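Local coordinates for copper homeostasis protein CutC (Streptococcus agalactiae, PDB 2BDQ) that probably binds copper ions and is thought to take part in copper homeostasis in the cytoplasm, at residues Thr12-Leu17 with Lys44-Tyr49; Glu80-Ala85 with Asp91-Gly96; Glu107-Leu112 with Leu145-Ile150; Met125-Ile130 with Lys137-Leu142. All coordinates share one frame; numbering follows the deposited sequence.

Interaction 1. Residues Thr12-Leu17 with Lys44-Tyr49; sequences TDLTRL and KEANQY
Y49 reaches from helix 40-52 to the loop T12-L17 and lays the far end of its ring against L14 and T15. The closest approach is made by the phenol oxygen: T15 CG2 lies 3.2 Å from Y49 OH, and the two side chains pass at a slant. Further back on the ring, CE2 of Y49 stands 4.0 Å from L14 CB. The carbonyl oxygen of L14 meets the same ring at its rim, in the ring plane, with L14 O 3.9 Å from Y49 CE2. Beside the ring, the CD1 methyl of L14 comes within 4.4 Å of A46 CB, one turn before the tyrosine.

What positions the ring is the first torsion of Y49, which sets CG opposite the backbone N (chi1 -178°) and sends the aromatic group out from the helix to the loop. Across from it, the bond from L17 N to L14 O, 3.1 Å long, closes a turn, while K53 NZ hydrogen-bonds L17 O and, weakly, L14 O.

The helix surface here takes part in the dimer interface: Y49 packs on L73 and E45 forms a salt bridge with R76, both of the second subunit. L14 also packs on A8 of strand 3-9 and V25 of strand 24-28, and A46 on L27. The contact therefore joins the loop after the first barrel strand to the helix that follows the second.

Interaction 2. Residues Glu80-Ala85 with Asp91-Gly96; sequences EDILRA and DALVLG
I82 and L93 meet because their first torsions direct methyl groups across the gap: in I82, CG2 is opposite the backbone N (chi1 -76° for CG1), and in L93, CG stands opposite the carbonyl carbon (chi1 -51°). The setting is a beta-alpha-beta crossover of the TIM barrel, in which helix 72-87 covers the sheet on its way from strand 56-60 to strand 92-95.

L93 points outward from the strand to the helix and divides its two methyls between residues almost one turn apart. CD1 of L93 touches I82 CG2 at 3.8 Å, the two side chains crossing at a slant. All three residues are buried, and the join is purely apolar. I82 also packs on I61 and A115, and L93 on L121 and T116.

E80 and R84, which take no part in the join, form a salt bridge: R84 NH2 lies 2.7 Å from E80 OE2, which sits in the guanidinium plane and is met on its syn side, 34° out of the carboxylate plane. D81 accepts hydrogen bonds from G41 N and S39 OG of the second subunit. The shortest contact with the strand belongs to A85, with A85 CB 3.7 Å from L93 CD2.

Interaction 3. Residues Glu107-Leu112 with Leu145-Ile150; sequences EAIEQL and LGFTRI
I109 and L145 bury the largest areas here, and their side chains cross at about a right angle between helix 106-116 and the turn that leads into strand 149-152. The two branches of I109 have separate partners. Its longer branch ends in CD1, 4.0 Å from L145 CD1; the short branch, CG2, turns to F147 and stops 3.8 Å from CE2. That methyl comes at the edge of the phenylalanine ring, in its plane, and not over a face. In I109, CG2 lies opposite the backbone N and CG1 opposite the carbonyl carbon (chi1 -65°), an arrangement that sets the two branches on separate sides.

L145 uses its second methyl as well. CD2 rests on the aliphatic part of E110, 3.8 Å from its CG, and these side chains too cross at about a right angle. The leucine is held at the end of helix 135-144, where G146, with positive phi, closes the helix in a Schellman motif and turns the chain to the strand. F147 then lies against L121 and L142, and I109 against F123 and I97, so the apolar layer continues between the barrel strands and their helices.

E110 and L145 lie on the solvent side, with the CG methylene of the glutamate flanking the leucine. Between these two segments the contact is made by side-chain packing alone, consistent with apolar burial without polar pairing.

Interaction 4. Residues Met125-Ile130 with Lys137-Leu142; sequences MAFDVI and KSIDQL
F127 makes the apolar part of this contact, its ring reaching helix 135-144 from the loop that follows strand 121-123. Setting CG opposite the backbone N (chi1 -172°) carries the ring across to three residues of the helix. CZ of F127 stands 3.8 Å from I139 CG1, CE1 of F127 lies 3.7 Å from S138 CB, and L142 CD1 is 4.1 Å from F127 CD1. I139 and L142 each pass the ring at a slant. L171 of helix 165-175 packs on both F127 and I139.

A second kind of contact sets methyls against a hydroxyl. I130 brings CD1 to 3.4 Å from S138 OG and CG2 equally near. The serine oxygen is not left without a polar partner in this buried spot, because it hydrogen-bonds D134 O, just before the helix begins.

Backbone bonds shape the loop: D128 N bonds M125 O, V129 N bonds A126 O and I130 N bonds F127 O, the last at 3.2 Å. F127 and I130, three residues apart, both face the helix, while the carboxylate of D128 accepts bonds from H153 N and G154 N. The arrangement belongs to the TIM barrel, in which a beta-to-alpha loop folds back against the helix it introduces.

Overall arrangement
All four contacts lie in one eight-stranded parallel barrel with helices outside. Interactions 1 and 2 come first along the chain, in that order; interaction 4 falls within the span between the two segments of interaction 3. Interactions 2, 3 and 4 form a run round the wall: neighbouring centres are 11 Å apart, and they touch through L95 with F147 and through I150 with F127 and L142. Interaction 1 stands apart, its centre 18 Å from that of interaction 2 and 30 Å from that of interaction 4, across the chain's centre. Interactions 1 and 2 both reach the second subunit, whereas no other chain of the assembly touches the segments of interactions 3 and 4.

Interaction 1. Residues Thr12-Leu17 with Lys44-Tyr49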
loop_
_atom_site.group_PDB
_atom_site.type_symbol
_atom_site.label_atom_id
_atom_site.label_comp_id
_atom_site.label_asym_id
_atom_site.label_seq_id
_atom_site.Cartn_x
_atom_site.Cartn_y
_atom_site.Cartn_z
ATOM N N THR A 12 12.020 -2.153 2.826
ATOM C CA THR A 12 12.796 -3.304 2.409
ATOM C C THR A 12 14.174 -2.939 1.859
ATOM O O THR A 12 15.171 -3.565 2.207
ATOM C CB THR A 12 12.039 -4.091 1.323
ATOM O OG1 THR A 12 10.691 -4.316 1.752
ATOM C CG2 THR A 12 12.708 -5.420 1.067
ATOM N N ASP A 13 14.229 -1.925 1.001
ATOM C CA ASP A 13 15.482 -1.521 0.375
ATOM C C ASP A 13 16.181 -0.343 1.038
ATOM O O ASP A 13 17.112 0.220 0.470
ATOM C CB ASP A 13 15.215 -1.196 -1.095
ATOM C CG ASP A 13 14.496 -2.321 -1.812
ATOM O OD1 ASP A 13 13.647 -2.031 -2.681
ATOM O OD2 ASP A 13 14.781 -3.498 -1.509
ATOM N N LEU A 14 15.755 0.017 2.241
ATOM C CA LEU A 14 16.359 1.154 2.928
ATOM C C LEU A 14 17.684 0.866 3.630
ATOM O O LEU A 14 18.471 1.782 3.863
ATOM C CB LEU A 14 15.378 1.744 3.944
ATOM C CG LEU A 14 14.063 2.332 3.431
ATOM C CD1 LEU A 14 13.339 2.943 4.611
ATOM C CD2 LEU A 14 14.304 3.381 2.354
ATOM N N THR A 15 17.941 -0.398 3.948
ATOM C CA THR A 15 19.162 -0.764 4.657
ATOM C C THR A 15 20.468 -0.452 3.937
ATOM O O THR A 15 21.525 -0.425 4.562
ATOM C CB THR A 15 19.149 -2.261 5.052
ATOM O OG1 THR A 15 18.725 -3.054 3.937
ATOM C CG2 THR A 15 18.201 -2.488 6.222
ATOM N N ARG A 16 20.411 -0.194 2.636
ATOM C CA ARG A 16 21.636 0.106 1.900
ATOM C C ARG A 16 21.817 1.597 1.615
ATOM O O ARG A 16 22.824 2.007 1.039
ATOM C CB ARG A 16 21.667 -0.673 0.582
ATOM C CG ARG A 16 23.075 -1.051 0.136
ATOM C CD ARG A 16 23.745 -1.927 1.195
ATOM N NE ARG A 16 22.957 -3.131 1.458
ATOM C CZ ARG A 16 22.887 -3.744 2.636
ATOM N NH1 ARG A 16 22.140 -4.834 2.773
ATOM N NH2 ARG A 16 23.555 -3.262 3.677
ATOM N N LEU A 17 20.847 2.411 2.020
ATOM C CA LEU A 17 20.937 3.845 1.781
ATOM C C LEU A 17 21.999 4.507 2.645
ATOM O O LEU A 17 22.215 4.119 3.794
ATOM C CB LEU A 17 19.583 4.521 2.024
ATOM C CG LEU A 17 18.562 4.536 0.881
ATOM C CD1 LEU A 17 18.351 3.138 0.337
ATOM C CD2 LEU A 17 17.252 5.115 1.386
ATOM N N LYS A 44 5.899 5.258 10.636
ATOM C CA LYS A 44 6.529 5.448 11.938
ATOM C C LYS A 44 7.939 4.867 11.998
ATOM O O LYS A 44 8.888 5.550 12.399
ATOM C CB LYS A 44 5.670 4.810 13.027
ATOM C CG LYS A 44 6.293 4.770 14.419
ATOM C CD LYS A 44 5.332 4.078 15.387
ATOM C CE LYS A 44 5.941 3.851 16.762
ATOM N NZ LYS A 44 6.317 5.132 17.413
ATOM N N GLU A 45 8.079 3.609 11.601
ATOM C CA GLU A 45 9.380 2.959 11.638
ATOM C C GLU A 45 10.364 3.476 10.597
ATOM O O GLU A 45 11.551 3.610 10.878
ATOM C CB GLU A 45 9.207 1.446 11.496
ATOM C CG GLU A 45 8.387 0.819 12.624
ATOM C CD GLU A 45 8.916 1.192 14.005
ATOM O OE1 GLU A 45 10.145 1.085 14.224
ATOM O OE2 GLU A 45 8.105 1.581 14.875
ATOM N N ALA A 46 9.876 3.756 9.394
ATOM C CA ALA A 46 10.746 4.262 8.347
ATOM C C ALA A 46 11.316 5.619 8.761
ATOM O O ALA A 46 12.518 5.847 8.645
ATOM C CB ALA A 46 9.983 4.387 7.037
ATOM N N ASN A 47 10.458 6.508 9.256
ATOM C CA ASN A 47 10.907 7.833 9.682
ATOM C C ASN A 47 11.989 7.755 10.749
ATOM O O ASN A 47 12.991 8.464 10.684
ATOM C CB ASN A 47 9.739 8.663 10.221
ATOM C CG ASN A 47 8.775 9.087 9.134
ATOM O OD1 ASN A 47 7.782 9.767 9.400
ATOM N ND2 ASN A 47 9.054 8.682 7.901
ATOM N N GLN A 48 11.785 6.895 11.739
ATOM C CA GLN A 48 12.760 6.739 12.812
ATOM C C GLN A 48 14.039 6.104 12.282
ATOM O O GLN A 48 15.134 6.508 12.657
ATOM C CB GLN A 48 12.173 5.878 13.933
ATOM C CG GLN A 48 13.095 5.679 15.129
ATOM C CD GLN A 48 12.397 4.953 16.270
ATOM O OE1 GLN A 48 11.293 5.332 16.679
ATOM N NE2 GLN A 48 13.035 3.908 16.791
ATOM N N TYR A 49 13.893 5.116 11.406
ATOM C CA TYR A 49 15.043 4.430 10.827
ATOM C C TYR A 49 15.860 5.371 9.951
ATOM O O TYR A 49 17.078 5.440 10.074
ATOM C CB TYR A 49 14.586 3.240 9.987
ATOM C CG TYR A 49 15.721 2.438 9.396
ATOM C CD1 TYR A 49 16.417 1.509 10.164
ATOM C CD2 TYR A 49 16.100 2.609 8.064
ATOM C CE1 TYR A 49 17.467 0.762 9.616
ATOM C CE2 TYR A 49 17.142 1.873 7.510
ATOM C CZ TYR A 49 17.820 0.949 8.291
ATOM O OH TYR A 49 18.842 0.205 7.747
#

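Interaction 2. Residues Glu80-Ala85 with Asp91-Gly96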
loop_
_atom_site.group_PDB
_atom_site.type_symbol
_atom_site.label_atom_id
_atom_site.label_comp_id
_atom_site.label_asym_id
_atom_site.label_seq_id
_atom_site.Cartn_x
_atom_site.Cartn_y
_atom_site.Cartn_z
ATOM N N GLU A 80 -6.835 12.458 6.727
ATOM C CA GLU A 80 -6.505 11.589 7.851
ATOM C C GLU A 80 -5.060 11.110 7.751
ATOM O O GLU A 80 -4.322 11.129 8.731
ATOM C CB GLU A 80 -7.447 10.379 7.880
ATOM C CG GLU A 80 -7.302 9.487 9.116
ATOM C CD GLU A 80 -7.563 10.226 10.419
ATOM O OE1 GLU A 80 -8.516 11.036 10.466
ATOM O OE2 GLU A 80 -6.821 9.987 11.401
ATOM N N ASP A 81 -4.653 10.682 6.562
ATOM C CA ASP A 81 -3.289 10.203 6.396
ATOM C C ASP A 81 -2.263 11.311 6.596
ATOM O O ASP A 81 -1.133 11.047 7.020
ATOM C CB ASP A 81 -3.116 9.510 5.039
ATOM C CG ASP A 81 -3.663 8.087 5.055
ATOM O OD1 ASP A 81 -3.408 7.377 6.062
ATOM O OD2 ASP A 81 -4.328 7.666 4.080
ATOM N N ILE A 82 -2.659 12.551 6.318
ATOM C CA ILE A 82 -1.765 13.686 6.507
ATOM C C ILE A 82 -1.560 13.939 7.989
ATOM O O ILE A 82 -0.445 14.189 8.419
ATOM C CB ILE A 82 -2.330 14.947 5.835
ATOM C CG1 ILE A 82 -2.124 14.830 4.319
ATOM C CG2 ILE A 82 -1.659 16.209 6.390
ATOM C CD1 ILE A 82 -2.798 15.911 3.522
ATOM N N LEU A 83 -2.635 13.865 8.770
ATOM C CA LEU A 83 -2.542 14.089 10.213
ATOM C C LEU A 83 -1.584 13.087 10.853
ATOM O O LEU A 83 -0.774 13.444 11.699
ATOM C CB LEU A 83 -3.925 13.958 10.847
ATOM C CG LEU A 83 -4.805 15.168 11.172
ATOM C CD1 LEU A 83 -4.347 16.439 10.477
ATOM C CD2 LEU A 83 -6.220 14.791 10.787
ATOM N N ARG A 84 -1.691 11.826 10.447
ATOM C CA ARG A 84 -0.821 10.788 10.969
ATOM C C ARG A 84 0.622 11.028 10.506
ATOM O O ARG A 84 1.555 10.937 11.297
ATOM C CB ARG A 84 -1.314 9.410 10.506
ATOM C CG ARG A 84 -2.225 8.661 11.491
ATOM C CD ARG A 84 -3.442 9.454 11.955
ATOM N NE ARG A 84 -3.094 10.438 12.976
ATOM C CZ ARG A 84 -3.945 11.314 13.503
ATOM N NH1 ARG A 84 -3.523 12.166 14.425
ATOM N NH2 ARG A 84 -5.212 11.346 13.108
ATOM N N ALA A 85 0.805 11.356 9.230
ATOM C CA ALA A 85 2.147 11.596 8.709
ATOM C C ALA A 85 2.867 12.682 9.500
ATOM O O ALA A 85 4.055 12.553 9.801
ATOM C CB ALA A 85 2.090 11.978 7.236
ATOM N N ASP A 91 9.029 14.566 7.219
ATOM C CA ASP A 91 9.665 15.809 6.799
ATOM C C ASP A 91 8.949 16.516 5.661
ATOM O O ASP A 91 9.058 17.736 5.521
ATOM C CB ASP A 91 11.106 15.525 6.399
ATOM C CG ASP A 91 11.924 15.004 7.556
ATOM O OD1 ASP A 91 12.198 15.794 8.487
ATOM O OD2 ASP A 91 12.272 13.802 7.546
ATOM N N ALA A 92 8.213 15.757 4.856
ATOM C CA ALA A 92 7.491 16.345 3.740
ATOM C C ALA A 92 6.306 15.485 3.325
ATOM O O ALA A 92 6.264 14.291 3.610
ATOM C CB ALA A 92 8.436 16.542 2.558
ATOM N N LEU A 93 5.346 16.104 2.646
ATOM C CA LEU A 93 4.163 15.407 2.172
ATOM C C LEU A 93 4.107 15.533 0.651
ATOM O O LEU A 93 4.334 16.613 0.105
ATOM C CB LEU A 93 2.916 16.015 2.815
ATOM C CG LEU A 93 2.972 16.154 4.344
ATOM C CD1 LEU A 93 1.718 16.872 4.833
ATOM C CD2 LEU A 93 3.097 14.781 4.999
ATOM N N VAL A 94 3.810 14.424 -0.024
ATOM C CA VAL A 94 3.739 14.386 -1.482
ATOM C C VAL A 94 2.301 14.092 -1.908
ATOM O O VAL A 94 1.758 13.029 -1.594
ATOM C CB VAL A 94 4.659 13.277 -2.037
ATOM C CG1 VAL A 94 4.781 13.397 -3.542
ATOM C CG2 VAL A 94 6.024 13.349 -1.366
ATOM N N LEU A 95 1.679 15.030 -2.616
ATOM C CA LEU A 95 0.304 14.835 -3.058
ATOM C C LEU A 95 0.048 15.517 -4.399
ATOM O O LEU A 95 0.901 16.236 -4.919
ATOM C CB LEU A 95 -0.670 15.386 -2.014
ATOM C CG LEU A 95 -0.731 16.905 -1.816
ATOM C CD1 LEU A 95 -2.014 17.276 -1.090
ATOM C CD2 LEU A 95 0.473 17.375 -1.033
ATOM N N GLY A 96 -1.135 15.290 -4.957
ATOM C CA GLY A 96 -1.468 15.909 -6.227
ATOM C C GLY A 96 -2.932 15.715 -6.525
ATOM O O GLY A 96 -3.408 14.582 -6.612
#

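Interaction 3. Residues Glu107-Leu112 with Leu145-Ile150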
loop_
_atom_site.group_PDB
_atom_site.type_symbol
_atom_site.label_atom_id
_atom_site.label_comp_id
_atom_site.label_asym_id
_atom_site.label_seq_id
_atom_site.Cartn_x
_atom_site.Cartn_y
_atom_site.Cartn_z
ATOM N N GLU A 107 -9.242 24.370 -4.779
ATOM C CA GLU A 107 -10.179 24.271 -3.672
ATOM C C GLU A 107 -9.967 23.003 -2.848
ATOM O O GLU A 107 -10.002 23.051 -1.616
ATOM C CB GLU A 107 -11.626 24.340 -4.178
ATOM C CG GLU A 107 -11.880 23.571 -5.472
ATOM C CD GLU A 107 -11.632 24.417 -6.716
ATOM O OE1 GLU A 107 -12.363 25.415 -6.905
ATOM O OE2 GLU A 107 -10.715 24.086 -7.499
ATOM N N ALA A 108 -9.735 21.876 -3.516
ATOM C CA ALA A 108 -9.524 20.619 -2.801
ATOM C C ALA A 108 -8.240 20.684 -1.978
ATOM O O ALA A 108 -8.223 20.285 -0.812
ATOM C CB ALA A 108 -9.475 19.441 -3.781
ATOM N N ILE A 109 -7.166 21.196 -2.575
ATOM C CA ILE A 109 -5.896 21.305 -1.866
ATOM C C ILE A 109 -6.010 22.223 -0.650
ATOM O O ILE A 109 -5.460 21.921 0.413
ATOM C CB ILE A 109 -4.772 21.841 -2.783
ATOM C CG1 ILE A 109 -4.480 20.834 -3.894
ATOM C CG2 ILE A 109 -3.502 22.092 -1.971
ATOM C CD1 ILE A 109 -3.537 21.346 -4.930
ATOM N N GLU A 110 -6.709 23.345 -0.798
ATOM C CA GLU A 110 -6.864 24.266 0.322
ATOM C C GLU A 110 -7.584 23.584 1.480
ATOM O O GLU A 110 -7.305 23.878 2.637
ATOM C CB GLU A 110 -7.619 25.536 -0.103
ATOM C CG GLU A 110 -6.883 26.359 -1.149
ATOM C CD GLU A 110 -7.497 27.736 -1.388
ATOM O OE1 GLU A 110 -8.725 27.829 -1.610
ATOM O OE2 GLU A 110 -6.737 28.730 -1.359
ATOM N N GLN A 111 -8.496 22.663 1.169
ATOM C CA GLN A 111 -9.233 21.939 2.207
ATOM C C GLN A 111 -8.274 21.120 3.077
ATOM O O GLN A 111 -8.539 20.885 4.260
ATOM C CB GLN A 111 -10.268 20.986 1.587
ATOM C CG GLN A 111 -11.587 21.621 1.144
ATOM C CD GLN A 111 -12.574 20.589 0.588
ATOM O OE1 GLN A 111 -12.506 20.208 -0.585
ATOM N NE2 GLN A 111 -13.482 20.118 1.440
ATOM N N LEU A 112 -7.160 20.689 2.491
ATOM C CA LEU A 112 -6.187 19.884 3.221
ATOM C C LEU A 112 -5.027 20.683 3.821
ATOM O O LEU A 112 -4.301 20.179 4.683
ATOM C CB LEU A 112 -5.625 18.797 2.304
ATOM C CG LEU A 112 -6.619 17.824 1.663
ATOM C CD1 LEU A 112 -5.939 17.077 0.518
ATOM C CD2 LEU A 112 -7.144 16.859 2.710
ATOM N N LEU A 145 -0.112 28.450 -3.203
ATOM C CA LEU A 145 -0.610 27.465 -2.254
ATOM C C LEU A 145 0.445 27.105 -1.212
ATOM O O LEU A 145 0.190 26.300 -0.318
ATOM C CB LEU A 145 -1.052 26.209 -2.994
ATOM C CG LEU A 145 -2.304 26.395 -3.846
ATOM C CD1 LEU A 145 -2.534 25.178 -4.711
ATOM C CD2 LEU A 145 -3.497 26.637 -2.932
ATOM N N GLY A 146 1.634 27.689 -1.336
ATOM C CA GLY A 146 2.693 27.422 -0.378
ATOM C C GLY A 146 3.452 26.116 -0.541
ATOM O O GLY A 146 3.988 25.598 0.438
ATOM N N PHE A 147 3.496 25.586 -1.763
ATOM C CA PHE A 147 4.207 24.341 -2.049
ATOM C C PHE A 147 5.715 24.575 -2.120
ATOM O O PHE A 147 6.159 25.621 -2.581
ATOM C CB PHE A 147 3.708 23.746 -3.367
ATOM C CG PHE A 147 2.570 22.789 -3.201
ATOM C CD1 PHE A 147 2.792 21.410 -3.247
ATOM C CD2 PHE A 147 1.274 23.256 -2.981
ATOM C CE1 PHE A 147 1.741 20.513 -3.076
ATOM C CE2 PHE A 147 0.220 22.361 -2.807
ATOM C CZ PHE A 147 0.459 20.979 -2.858
ATOM N N THR A 148 6.489 23.587 -1.676
ATOM C CA THR A 148 7.952 23.659 -1.660
ATOM C C THR A 148 8.621 23.195 -2.952
ATOM O O THR A 148 9.583 23.804 -3.403
ATOM C CB THR A 148 8.516 22.841 -0.475
ATOM O OG1 THR A 148 7.959 23.338 0.748
ATOM C CG2 THR A 148 10.031 22.954 -0.408
ATOM N N ARG A 149 8.138 22.104 -3.534
ATOM C CA ARG A 149 8.707 21.627 -4.787
ATOM C C ARG A 149 7.722 20.845 -5.629
ATOM O O ARG A 149 6.635 20.470 -5.172
ATOM C CB ARG A 149 9.979 20.794 -4.554
ATOM C CG ARG A 149 9.784 19.559 -3.737
ATOM C CD ARG A 149 11.051 18.699 -3.697
ATOM N NE ARG A 149 10.937 17.785 -2.569
ATOM C CZ ARG A 149 11.119 18.153 -1.306
ATOM N NH1 ARG A 149 11.446 19.411 -1.031
ATOM N NH2 ARG A 149 10.928 17.283 -0.319
ATOM N N ILE A 150 8.123 20.617 -6.872
ATOM C CA ILE A 150 7.318 19.908 -7.846
ATOM C C ILE A 150 8.144 18.800 -8.480
ATOM O O ILE A 150 9.258 19.037 -8.968
ATOM C CB ILE A 150 6.856 20.851 -8.985
ATOM C CG1 ILE A 150 6.212 22.106 -8.399
ATOM C CG2 ILE A 150 5.881 20.126 -9.896
ATOM C CD1 ILE A 150 5.794 23.124 -9.444
#

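Interaction 4. Residues Met125-Ile130 with Lys137-Leu142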
loop_
_atom_site.group_PDB
_atom_site.type_symbol
_atom_site.label_atom_id
_atom_site.label_comp_id
_atom_site.label_asym_id
_atom_site.label_seq_id
_atom_site.Cartn_x
_atom_site.Cartn_y
_atom_site.Cartn_z
HETATM N N MSE A 125 4.031 13.771 -9.879
HETATM C CA MSE A 125 3.896 13.503 -11.314
HETATM C C MSE A 125 2.539 13.905 -11.922
HETATM O O MSE A 125 2.402 13.995 -13.141
HETATM C CB MSE A 125 4.165 12.011 -11.576
HETATM C CG MSE A 125 5.140 11.680 -12.723
HETATM SE SE MSE A 125 7.064 11.679 -12.273
HETATM C CE MSE A 125 7.190 9.944 -11.404
ATOM N N ALA A 126 1.532 14.136 -11.089
ATOM C CA ALA A 126 0.231 14.544 -11.613
ATOM C C ALA A 126 0.387 15.857 -12.383
ATOM O O ALA A 126 -0.450 16.209 -13.216
ATOM C CB ALA A 126 -0.769 14.723 -10.482
ATOM N N PHE A 127 1.468 16.578 -12.096
ATOM C CA PHE A 127 1.739 17.850 -12.754
ATOM C C PHE A 127 1.858 17.695 -14.268
ATOM O O PHE A 127 1.435 18.575 -15.013
ATOM C CB PHE A 127 3.035 18.462 -12.214
ATOM C CG PHE A 127 3.296 19.862 -12.703
ATOM C CD1 PHE A 127 2.724 20.959 -12.056
ATOM C CD2 PHE A 127 4.099 20.086 -13.818
ATOM C CE1 PHE A 127 2.942 22.257 -12.518
ATOM C CE2 PHE A 127 4.322 21.380 -14.288
ATOM C CZ PHE A 127 3.749 22.466 -13.638
ATOM N N ASP A 128 2.429 16.582 -14.719
ATOM C CA ASP A 128 2.610 16.342 -16.148
ATOM C C ASP A 128 1.303 16.171 -16.930
ATOM O O ASP A 128 1.299 16.329 -18.154
ATOM C CB ASP A 128 3.497 15.113 -16.373
ATOM C CG ASP A 128 4.886 15.268 -15.763
ATOM O OD1 ASP A 128 5.618 16.206 -16.149
ATOM O OD2 ASP A 128 5.254 14.449 -14.894
ATOM N N VAL A 129 0.205 15.852 -16.233
ATOM C CA VAL A 129 -1.106 15.662 -16.875
ATOM C C VAL A 129 -1.707 17.010 -17.278
ATOM O O VAL A 129 -2.576 17.089 -18.149
ATOM C CB VAL A 129 -2.110 14.945 -15.925
ATOM C CG1 VAL A 129 -3.475 14.787 -16.610
ATOM C CG2 VAL A 129 -1.565 13.589 -15.513
ATOM N N ILE A 130 -1.245 18.067 -16.620
ATOM C CA ILE A 130 -1.711 19.418 -16.902
ATOM C C ILE A 130 -1.338 19.809 -18.343
ATOM O O ILE A 130 -0.215 19.573 -18.793
ATOM C CB ILE A 130 -1.077 20.413 -15.905
ATOM C CG1 ILE A 130 -1.473 20.016 -14.479
ATOM C CG2 ILE A 130 -1.520 21.845 -16.210
ATOM C CD1 ILE A 130 -0.927 20.928 -13.409
ATOM N N LYS A 137 1.108 28.529 -15.353
ATOM C CA LYS A 137 0.151 29.110 -14.418
ATOM C C LYS A 137 0.051 28.205 -13.197
ATOM O O LYS A 137 -0.023 28.676 -12.058
ATOM C CB LYS A 137 -1.226 29.233 -15.072
ATOM C CG LYS A 137 -1.270 30.212 -16.236
ATOM C CD LYS A 137 -1.986 29.608 -17.444
ATOM C CE LYS A 137 -1.056 29.581 -18.647
ATOM N NZ LYS A 137 0.254 28.933 -18.313
ATOM N N SER A 138 0.043 26.898 -13.447
ATOM C CA SER A 138 -0.039 25.917 -12.376
ATOM C C SER A 138 1.090 26.135 -11.369
ATOM O O SER A 138 0.889 25.993 -10.171
ATOM C CB SER A 138 0.024 24.504 -12.962
ATOM O OG SER A 138 -1.052 24.293 -13.865
ATOM N N ILE A 139 2.270 26.498 -11.866
ATOM C CA ILE A 139 3.414 26.751 -11.006
ATOM C C ILE A 139 3.094 27.923 -10.082
ATOM O O ILE A 139 3.300 27.845 -8.867
ATOM C CB ILE A 139 4.684 27.054 -11.848
ATOM C CG1 ILE A 139 5.181 25.757 -12.500
ATOM C CG2 ILE A 139 5.763 27.679 -10.973
ATOM C CD1 ILE A 139 6.393 25.931 -13.425
ATOM N N ASP A 140 2.581 29.005 -10.663
ATOM C CA ASP A 140 2.206 30.193 -9.896
ATOM C C ASP A 140 1.190 29.807 -8.832
ATOM O O ASP A 140 1.260 30.284 -7.705
ATOM C CB ASP A 140 1.595 31.256 -10.821
ATOM C CG ASP A 140 2.627 31.912 -11.720
ATOM O OD1 ASP A 140 2.248 32.384 -12.811
ATOM O OD2 ASP A 140 3.813 31.972 -11.333
ATOM N N GLN A 141 0.245 28.944 -9.198
ATOM C CA GLN A 141 -0.779 28.503 -8.260
ATOM C C GLN A 141 -0.155 27.679 -7.144
ATOM O O GLN A 141 -0.549 27.807 -5.986
ATOM C CB GLN A 141 -1.833 27.661 -8.967
ATOM C CG GLN A 141 -2.757 28.440 -9.881
ATOM C CD GLN A 141 -3.656 27.521 -10.684
ATOM O OE1 GLN A 141 -4.612 27.966 -11.312
ATOM N NE2 GLN A 141 -3.345 26.228 -10.674
ATOM N N LEU A 142 0.813 26.833 -7.486
ATOM C CA LEU A 142 1.468 26.014 -6.470
ATOM C C LEU A 142 2.271 26.897 -5.524
ATOM O O LEU A 142 2.358 26.617 -4.327
ATOM C CB LEU A 142 2.377 24.968 -7.116
ATOM C CG LEU A 142 1.649 23.848 -7.858
ATOM C CD1 LEU A 142 2.673 22.905 -8.461
ATOM C CD2 LEU A 142 0.715 23.107 -6.902
#